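PDB 3PP2: Rho GTPase-activating protein 27 from Homo sapiens, which probably switches off the Rho-type GTPases CDC42 and RAC1 by stimulating GTP hydrolysis and may act in clathrin-mediated endocytosis, this chain being its pleckstrin homology domain. Local coordinates for residues A[12-17]-A[109-114]; A[17-22]-A[100-105]. One frame throughout, in Å; residues are numbered along the deposited sequence.

Contact 1 (A[12-17]-A[109-114]); sequences GVLHRT and AIISTW
Leu-14 and Trp-114 reach toward each other tip to tip, and the CD1 methyl of Leu-14 settles over one face of the indole. CD1 lies 3.6 Å from the centroid of the five-membered ring of Trp-114, 13° off the ring normal, a CH-pi contact that suits a branched aliphatic chain facing a broad aromatic plane. The other methyl, CD2, touches the indole at Trp-114 CD1 and also reaches the isoleucines: Leu-14 CD2 is 3.8 Å from Ile-110 CG2 and, more loosely, 4.4 Å from Ile-111 CD1. With chi1 at -66°, CG of Leu-14 stands anti to its own carbonyl carbon, 4.1 Å from Trp-114 NE1. At the edge of the indole, close to its plane, the backbone N of Gly-12 comes to 3.5 Å from Trp-114 CZ2.

No hydrogen bond joins the two segments, so apolar side chains carry the contact. Within the helix, Ile-110 O accepts from both Trp-114 N and Thr-113 OG1, the latter at 2.9 Å. Further out, Lys-10 makes a cation-pi contact with Trp-114, Leu-43 packs on the same tryptophan, and Ile-103 touches Leu-14.

Strand and helix cross at 92°, their axes 10.6 Å apart. A C-terminal helix laid against a curled antiparallel sheet, with a tryptophan directed into the core, is the hallmark of the pleckstrin homology fold.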
ATOM      1  N   GLY A  12      -0.282  12.947   7.746  1.00 16.73           N
ATOM      2  CA  GLY A  12      -0.359  12.733   6.305  1.00 16.35           C
ATOM      3  C   GLY A  12      -1.558  13.391   5.662  1.00 16.19           C
ATOM      4  O   GLY A  12      -2.428  13.894   6.366  1.00 18.55           O
ATOM      5  N   VAL A  13      -1.600  13.444   4.339  1.00 17.21           N
ATOM      6  CA  VAL A  13      -2.756  13.961   3.676  1.00 16.44           C
ATOM      7  C   VAL A  13      -3.807  12.852   3.453  1.00 16.37           C
ATOM      8  O   VAL A  13      -3.482  11.789   2.909  1.00 17.53           O
ATOM      9  CB  VAL A  13      -2.387  14.683   2.370  1.00 17.59           C
ATOM     10  CG1 VAL A  13      -3.683  15.127   1.652  1.00 20.55           C
ATOM     11  CG2 VAL A  13      -1.453  15.875   2.625  1.00 20.37           C
ATOM     12  N   LEU A  14      -5.041  13.104   3.865  1.00 15.37           N
ATOM     13  CA  LEU A  14      -6.161  12.192   3.711  1.00 14.98           C
ATOM     14  C   LEU A  14      -7.367  12.938   3.175  1.00 15.76           C
ATOM     15  O   LEU A  14      -7.528  14.143   3.396  1.00 17.04           O
ATOM     16  CB  LEU A  14      -6.558  11.533   5.042  1.00 15.11           C
ATOM     17  CG  LEU A  14      -5.514  10.592   5.633  1.00 15.35           C
ATOM     18  CD1 LEU A  14      -5.904  10.178   7.055  1.00 18.28           C
ATOM     19  CD2 LEU A  14      -5.295   9.393   4.736  1.00 17.87           C
ATOM     20  N   HIS A  15      -8.265  12.197   2.543  1.00 15.27           N
ATOM     21  CA  HIS A  15      -9.579  12.703   2.195  1.00 16.77           C
ATOM     22  C   HIS A  15     -10.524  12.451   3.364  1.00 15.48           C
ATOM     23  O   HIS A  15     -10.487  11.401   4.021  1.00 16.34           O
ATOM     24  CB  HIS A  15     -10.077  12.067   0.936  1.00 16.59           C
ATOM     25  CG  HIS A  15      -9.248  12.401  -0.238  1.00 18.00           C
ATOM     26  ND1 HIS A  15      -9.622  13.334  -1.164  1.00 19.72           N
ATOM     27  CD2 HIS A  15      -8.075  11.880  -0.663  1.00 20.89           C
ATOM     28  CE1 HIS A  15      -8.695  13.397  -2.105  1.00 22.09           C
ATOM     29  NE2 HIS A  15      -7.731  12.540  -1.812  1.00 22.25           N
ATOM     30  N   ARG A  16     -11.372  13.415   3.647  1.00 16.47           N
ATOM     31  CA  ARG A  16     -12.353  13.253   4.729  1.00 16.51           C
ATOM     32  C   ARG A  16     -13.574  14.095   4.507  1.00 17.19           C
ATOM     33  O   ARG A  16     -13.497  15.173   3.881  1.00 18.42           O
ATOM     34  CB  ARG A  16     -11.710  13.572   6.087  1.00 17.05           C
ATOM     35  CG  ARG A  16     -11.571  15.030   6.450  1.00 18.23           C
ATOM     36  CD  ARG A  16     -10.619  15.737   5.556  1.00 19.20           C
ATOM     37  NE  ARG A  16     -10.321  17.106   5.959  1.00 18.46           N
ATOM     38  CZ  ARG A  16     -11.142  18.114   5.799  1.00 20.54           C
ATOM     39  NH1 ARG A  16     -10.754  19.351   6.165  1.00 21.28           N
ATOM     40  NH2 ARG A  16     -12.338  17.909   5.248  1.00 21.19           N
ATOM     41  N   THR A  17     -14.688  13.636   5.070  1.00 16.50           N
ATOM     42  CA  THR A  17     -15.893  14.435   5.159  1.00 16.75           C
ATOM     43  C   THR A  17     -16.563  14.149   6.496  1.00 16.07           C
ATOM     44  O   THR A  17     -16.572  13.006   6.962  1.00 17.89           O
ATOM     45  CB  THR A  17     -16.893  14.098   4.014  1.00 18.01           C
ATOM     46  OG1 THR A  17     -18.057  14.916   4.149  1.00 19.83           O
ATOM     47  CG2 THR A  17     -17.317  12.613   3.923  1.00 19.47           C
ATOM     48  N   ALA A 109      -3.178   0.710   1.364  1.00 13.24           N
ATOM     49  CA  ALA A 109      -2.124   0.574   2.343  1.00 12.76           C
ATOM     50  C   ALA A 109      -2.050   1.800   3.248  1.00 12.97           C
ATOM     51  O   ALA A 109      -1.879   1.699   4.459  1.00 14.20           O
ATOM     52  CB  ALA A 109      -0.790   0.270   1.690  1.00 13.79           C
ATOM     53  N   ILE A 110      -2.178   2.991   2.672  1.00 13.30           N
ATOM     54  CA  ILE A 110      -2.274   4.231   3.469  0.50 13.51           C
ATOM     55  C   ILE A 110      -3.408   4.094   4.481  1.00 13.58           C
ATOM     56  O   ILE A 110      -3.250   4.356   5.658  1.00 14.07           O
ATOM     57  CB  ILE A 110      -2.519   5.477   2.536  0.50 14.50           C
ATOM     58  CG1 ILE A 110      -1.269   5.778   1.710  0.50 16.73           C
ATOM     59  CG2 ILE A 110      -3.015   6.708   3.349  0.50 13.82           C
ATOM     60  CD1 ILE A 110      -0.097   6.131   2.508  0.50 21.01           C
ATOM     61  N   ILE A 111      -4.575   3.730   3.990  1.00 13.02           N
ATOM     62  CA  ILE A 111      -5.772   3.655   4.864  1.00 13.47           C
ATOM     63  C   ILE A 111      -5.604   2.592   5.941  1.00 12.93           C
ATOM     64  O   ILE A 111      -5.945   2.817   7.090  1.00 14.08           O
ATOM     65  CB  ILE A 111      -7.038   3.475   4.021  1.00 13.49           C
ATOM     66  CG1 ILE A 111      -7.405   4.846   3.403  1.00 15.09           C
ATOM     67  CG2 ILE A 111      -8.225   2.874   4.787  1.00 16.92           C
ATOM     68  CD1 ILE A 111      -7.985   5.868   4.436  1.00 17.18           C
ATOM     69  N   SER A 112      -5.068   1.422   5.605  1.00 13.48           N
ATOM     70  CA  SER A 112      -4.901   0.381   6.639  1.00 14.17           C
ATOM     71  C   SER A 112      -3.939   0.825   7.728  1.00 14.83           C
ATOM     72  O   SER A 112      -4.160   0.579   8.905  1.00 14.81           O
ATOM     73  CB  SER A 112      -4.450  -0.920   5.985  1.00 15.46           C
ATOM     74  OG  SER A 112      -4.260  -1.934   6.954  1.00 16.39           O
ATOM     75  N   THR A 113      -2.852   1.480   7.325  1.00 14.57           N
ATOM     76  CA  THR A 113      -1.905   1.964   8.312  1.00 15.68           C
ATOM     77  C   THR A 113      -2.535   3.066   9.204  1.00 14.98           C
ATOM     78  O   THR A 113      -2.244   3.133  10.402  1.00 15.39           O
ATOM     79  CB  THR A 113      -0.572   2.435   7.711  1.00 16.40           C
ATOM     80  OG1 THR A 113      -0.781   3.582   6.873  1.00 19.61           O
ATOM     81  CG2 THR A 113       0.104   1.264   6.921  1.00 19.54           C
ATOM     82  N   TRP A 114      -3.366   3.911   8.635  1.00 14.45           N
ATOM     83  CA  TRP A 114      -4.118   4.871   9.442  1.00 14.11           C
ATOM     84  C   TRP A 114      -5.139   4.214  10.360  1.00 14.06           C
ATOM     85  O   TRP A 114      -5.323   4.637  11.497  1.00 15.50           O
ATOM     86  CB  TRP A 114      -4.786   5.946   8.568  1.00 14.68           C
ATOM     87  CG  TRP A 114      -3.868   7.074   8.244  1.00 14.04           C
ATOM     88  CD1 TRP A 114      -3.118   7.240   7.129  1.00 15.13           C
ATOM     89  CD2 TRP A 114      -3.629   8.210   9.059  1.00 14.45           C
ATOM     90  NE1 TRP A 114      -2.411   8.408   7.186  1.00 15.65           N
ATOM     91  CE2 TRP A 114      -2.705   9.038   8.355  1.00 14.07           C
ATOM     92  CE3 TRP A 114      -4.118   8.638  10.299  1.00 14.26           C
ATOM     93  CZ2 TRP A 114      -2.273  10.253   8.845  1.00 15.76           C
ATOM     94  CZ3 TRP A 114      -3.667   9.867  10.786  1.00 17.31           C
ATOM     95  CH2 TRP A 114      -2.760  10.646  10.063  1.00 18.06           C
TER

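Contact 2 (A[17-22]-A[100-105]); sequences TKTADK and EYLIQH
Thr-19 and Ala-20 both turn their backbone N-H groups to the carbonyl of Glu-100, the signature of a classic beta bulge. Thr-19 N makes the shorter and straighter bond to Glu-100 O, 2.8 Å with 178° at the hydrogen; Ala-20 N reaches the same oxygen at 3.3 Å, from the same face of the carbonyl plane. The hydroxyl of Thr-19 adds a weak bond to it, chi1 of 51° setting OG1 between the backbone N and the carbonyl carbon. Glu-100 N returns a bond to Ala-20 O at 3.0 Å. Beyond the bulge, Thr-17 and Leu-102 exchange two bonds as a regular antiparallel pair.

Lys-18 faces Tyr-101 in the non-hydrogen-bonded pair between. Its extended aliphatic chain crosses the tyrosine obliquely, CG 3.7 Å from Tyr-101 CE1, and its amine forms a salt bridge to Asp-21, NZ to OD1 3.1 Å. An alanine in place of Lys-18 would probably leave Asp-21 without this positive partner and take away the methylene cover at CE1 and the hydroxyl of Tyr-101, CB alone still touching the ring. Thr-19 CG2 rests 3.7 Å from Leu-102 CG, the two side chains at about a right angle. The small Ala-20 lets its CB pack 3.8 Å from Glu-100 CB, while the carboxylate of Glu-100 reaches Arg-25.

Strand 100-104 lies between strands 10-21 and 90-94, antiparallel to both, with Tyr-101 meeting Tyr-68 and Ile-103 packing on Ile-118 of helix 108-122.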
ATOM      1  N   THR A  17     -14.688  13.636   5.070  1.00 16.50           N
ATOM      2  CA  THR A  17     -15.893  14.435   5.159  1.00 16.75           C
ATOM      3  C   THR A  17     -16.563  14.149   6.496  1.00 16.07           C
ATOM      4  O   THR A  17     -16.572  13.006   6.962  1.00 17.89           O
ATOM      5  CB  THR A  17     -16.893  14.098   4.014  1.00 18.01           C
ATOM      6  OG1 THR A  17     -18.057  14.916   4.149  1.00 19.83           O
ATOM      7  CG2 THR A  17     -17.317  12.613   3.923  1.00 19.47           C
ATOM      8  N   LYS A  18     -17.184  15.164   7.056  1.00 16.94           N
ATOM      9  CA  LYS A  18     -18.088  14.980   8.166  1.00 17.12           C
ATOM     10  C   LYS A  18     -19.386  14.441   7.587  1.00 17.11           C
ATOM     11  O   LYS A  18     -19.766  14.768   6.438  1.00 19.53           O
ATOM     12  CB  LYS A  18     -18.320  16.304   8.896  1.00 17.75           C
ATOM     13  CG  LYS A  18     -19.038  16.188  10.210  1.00 18.97           C
ATOM     14  CD  LYS A  18     -18.982  17.529  10.986  1.00 19.96           C
ATOM     15  CE  LYS A  18     -19.649  17.403  12.344  1.00 21.62           C
ATOM     16  NZ  LYS A  18     -19.625  18.760  12.998  1.00 21.81           N
ATOM     17  N   THR A  19     -20.002  13.511   8.320  1.00 17.73           N
ATOM     18  CA  THR A  19     -21.282  12.915   7.908  1.00 18.57           C
ATOM     19  C   THR A  19     -22.388  13.044   8.967  1.00 19.14           C
ATOM     20  O   THR A  19     -23.553  12.911   8.634  1.00 19.40           O
ATOM     21  CB  THR A  19     -21.112  11.436   7.558  1.00 19.42           C
ATOM     22  OG1 THR A  19     -20.433  10.787   8.643  1.00 19.90           O
ATOM     23  CG2 THR A  19     -20.311  11.289   6.267  1.00 20.74           C
ATOM     24  N   ALA A  20     -22.045  13.332  10.214  1.00 18.37           N
ATOM     25  CA  ALA A  20     -23.066  13.604  11.248  1.00 18.95           C
ATOM     26  C   ALA A  20     -22.523  14.579  12.265  1.00 19.12           C
ATOM     27  O   ALA A  20     -21.308  14.542  12.586  1.00 18.94           O
ATOM     28  CB  ALA A  20     -23.504  12.337  11.926  1.00 19.83           C
ATOM     29  N   ASP A  21     -23.401  15.501  12.715  1.00 19.03           N
ATOM     30  CA  ASP A  21     -23.056  16.473  13.729  1.00 19.45           C
ATOM     31  C   ASP A  21     -23.801  16.062  14.974  1.00 19.79           C
ATOM     32  O   ASP A  21     -25.022  16.173  15.037  1.00 19.89           O
ATOM     33  CB  ASP A  21     -23.486  17.872  13.279  1.00 19.07           C
ATOM     34  CG  ASP A  21     -23.223  18.915  14.320  1.00 20.95           C
ATOM     35  OD1 ASP A  21     -22.113  18.878  14.905  1.00 24.81           O
ATOM     36  OD2 ASP A  21     -24.087  19.814  14.482  1.00 23.96           O
ATOM     37  N   LYS A  22     -23.080  15.559  15.963  1.00 20.58           N
ATOM     38  CA  LYS A  22     -23.694  15.200  17.252  1.00 22.68           C
ATOM     39  C   LYS A  22     -24.914  14.284  17.083  1.00 22.18           C
ATOM     40  O   LYS A  22     -25.958  14.464  17.743  1.00 25.89           O
ATOM     41  CB  LYS A  22     -24.022  16.429  18.076  1.00 23.44           C
ATOM     42  CG  LYS A  22     -22.781  17.241  18.411  1.00 25.77           C
ATOM     43  CD  LYS A  22     -23.119  18.461  19.232  1.00 30.96           C
ATOM     44  CE  LYS A  22     -21.874  19.208  19.565  1.00 35.44           C
ATOM     45  NZ  LYS A  22     -20.832  18.308  20.148  1.00 41.41           N
ATOM     46  N   GLU A 100     -19.780  12.065  13.256  1.00 19.30           N
ATOM     47  CA  GLU A 100     -19.280  10.987  12.423  0.50 18.82           C
ATOM     48  C   GLU A 100     -18.524  11.591  11.237  1.00 18.25           C
ATOM     49  O   GLU A 100     -18.899  12.653  10.723  1.00 17.56           O
ATOM     50  CB  GLU A 100     -20.445  10.090  11.914  0.50 19.56           C
ATOM     51  CG  GLU A 100     -21.239   9.353  13.040  0.50 20.82           C
ATOM     52  CD  GLU A 100     -22.390   8.494  12.535  0.50 23.55           C
ATOM     53  OE1 GLU A 100     -22.631   8.461  11.307  0.50 23.74           O
ATOM     54  OE2 GLU A 100     -23.056   7.842  13.382  0.50 27.35           O
ATOM     55  N   TYR A 101     -17.490  10.879  10.811  1.00 17.47           N
ATOM     56  CA  TYR A 101     -16.606  11.278   9.710  1.00 17.60           C
ATOM     57  C   TYR A 101     -16.276  10.055   8.881  1.00 17.25           C
ATOM     58  O   TYR A 101     -16.199   8.943   9.418  1.00 18.10           O
ATOM     59  CB  TYR A 101     -15.277  11.859  10.237  1.00 18.75           C
ATOM     60  CG  TYR A 101     -15.488  13.033  11.153  1.00 19.02           C
ATOM     61  CD1 TYR A 101     -15.420  14.339  10.699  1.00 21.24           C
ATOM     62  CD2 TYR A 101     -15.766  12.806  12.501  1.00 21.37           C
ATOM     63  CE1 TYR A 101     -15.652  15.389  11.557  1.00 24.27           C
ATOM     64  CE2 TYR A 101     -16.006  13.820  13.371  1.00 24.90           C
ATOM     65  CZ  TYR A 101     -15.939  15.148  12.906  1.00 23.18           C
ATOM     66  OH  TYR A 101     -16.190  16.192  13.783  1.00 30.32           O
ATOM     67  N   LEU A 102     -16.114  10.264   7.581  1.00 16.58           N
ATOM     68  CA  LEU A 102     -15.492   9.290   6.708  1.00 16.30           C
ATOM     69  C   LEU A 102     -14.094   9.754   6.351  1.00 15.43           C
ATOM     70  O   LEU A 102     -13.879  10.950   6.146  1.00 17.09           O
ATOM     71  CB  LEU A 102     -16.318   9.060   5.449  1.00 17.43           C
ATOM     72  CG  LEU A 102     -17.760   8.638   5.654  1.00 17.20           C
ATOM     73  CD1 LEU A 102     -18.549   8.591   4.347  1.00 19.89           C
ATOM     74  CD2 LEU A 102     -17.898   7.372   6.422  1.00 19.04           C
ATOM     75  N   ILE A 103     -13.186   8.782   6.196  1.00 15.34           N
ATOM     76  CA  ILE A 103     -11.762   9.012   5.949  1.00 14.82           C
ATOM     77  C   ILE A 103     -11.396   8.111   4.785  1.00 14.65           C
ATOM     78  O   ILE A 103     -11.791   6.937   4.765  1.00 15.61           O
ATOM     79  CB  ILE A 103     -10.890   8.688   7.196  1.00 15.50           C
ATOM     80  CG1 ILE A 103     -11.438   9.404   8.444  1.00 18.19           C
ATOM     81  CG2 ILE A 103      -9.424   8.963   6.949  1.00 17.00           C
ATOM     82  CD1 ILE A 103     -10.781   8.932   9.722  1.00 17.95           C
ATOM     83  N   GLN A 104     -10.669   8.648   3.811  1.00 14.90           N
ATOM     84  CA  GLN A 104     -10.413   7.875   2.580  1.00 15.48           C
ATOM     85  C   GLN A 104      -9.092   8.211   1.966  1.00 14.90           C
ATOM     86  O   GLN A 104      -8.582   9.329   2.095  1.00 15.03           O
ATOM     87  CB  GLN A 104     -11.546   8.202   1.598  1.00 16.79           C
ATOM     88  CG  GLN A 104     -11.652   7.368   0.356  1.00 16.63           C
ATOM     89  CD  GLN A 104     -10.884   7.921  -0.822  1.00 17.69           C
ATOM     90  OE1 GLN A 104     -10.656   9.153  -0.945  1.00 18.06           O
ATOM     91  NE2 GLN A 104     -10.523   7.021  -1.746  1.00 17.79           N
ATOM     92  N   HIS A 105      -8.563   7.259   1.198  1.00 14.22           N
ATOM     93  CA  HIS A 105      -7.414   7.482   0.314  1.00 14.95           C
ATOM     94  C   HIS A 105      -7.460   6.409  -0.755  1.00 14.95           C
ATOM     95  O   HIS A 105      -7.918   5.312  -0.513  1.00 15.71           O
ATOM     96  CB  HIS A 105      -6.081   7.457   1.068  1.00 15.06           C
ATOM     97  CG  HIS A 105      -4.943   8.061   0.321  1.00 13.52           C
ATOM     98  ND1 HIS A 105      -4.278   7.396  -0.697  1.00 14.62           N
ATOM     99  CD2 HIS A 105      -4.380   9.295   0.415  1.00 15.29           C
ATOM    100  CE1 HIS A 105      -3.329   8.188  -1.168  1.00 16.15           C
ATOM    101  NE2 HIS A 105      -3.379   9.355  -0.528  1.00 17.52           N
TER

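Contacts 1 and 2 share Thr-17 and use successive parts of strand 10-21, their centres 13 Å apart. Gly-12 and Leu-14 of 12-17 meet the helix, whereas 17-22 pairs along its edge with strand 100-104, which leads through a short turn into that helix. Between the two contacts the ladder probably continues through a hydrogen bond from Gln-104 N to His-15 O, 2.8 Å. Ile-111 closes the corner, its CG1 3.5 Å from His-105 N. Contact 1 thus packs the helix on the sheet while contact 2 joins neighbouring strands within it. A glycerol lies near Gly-12 and a citrate in the neighbourhood of the Leu-102 side chain, both probably from the crystallisation liquor.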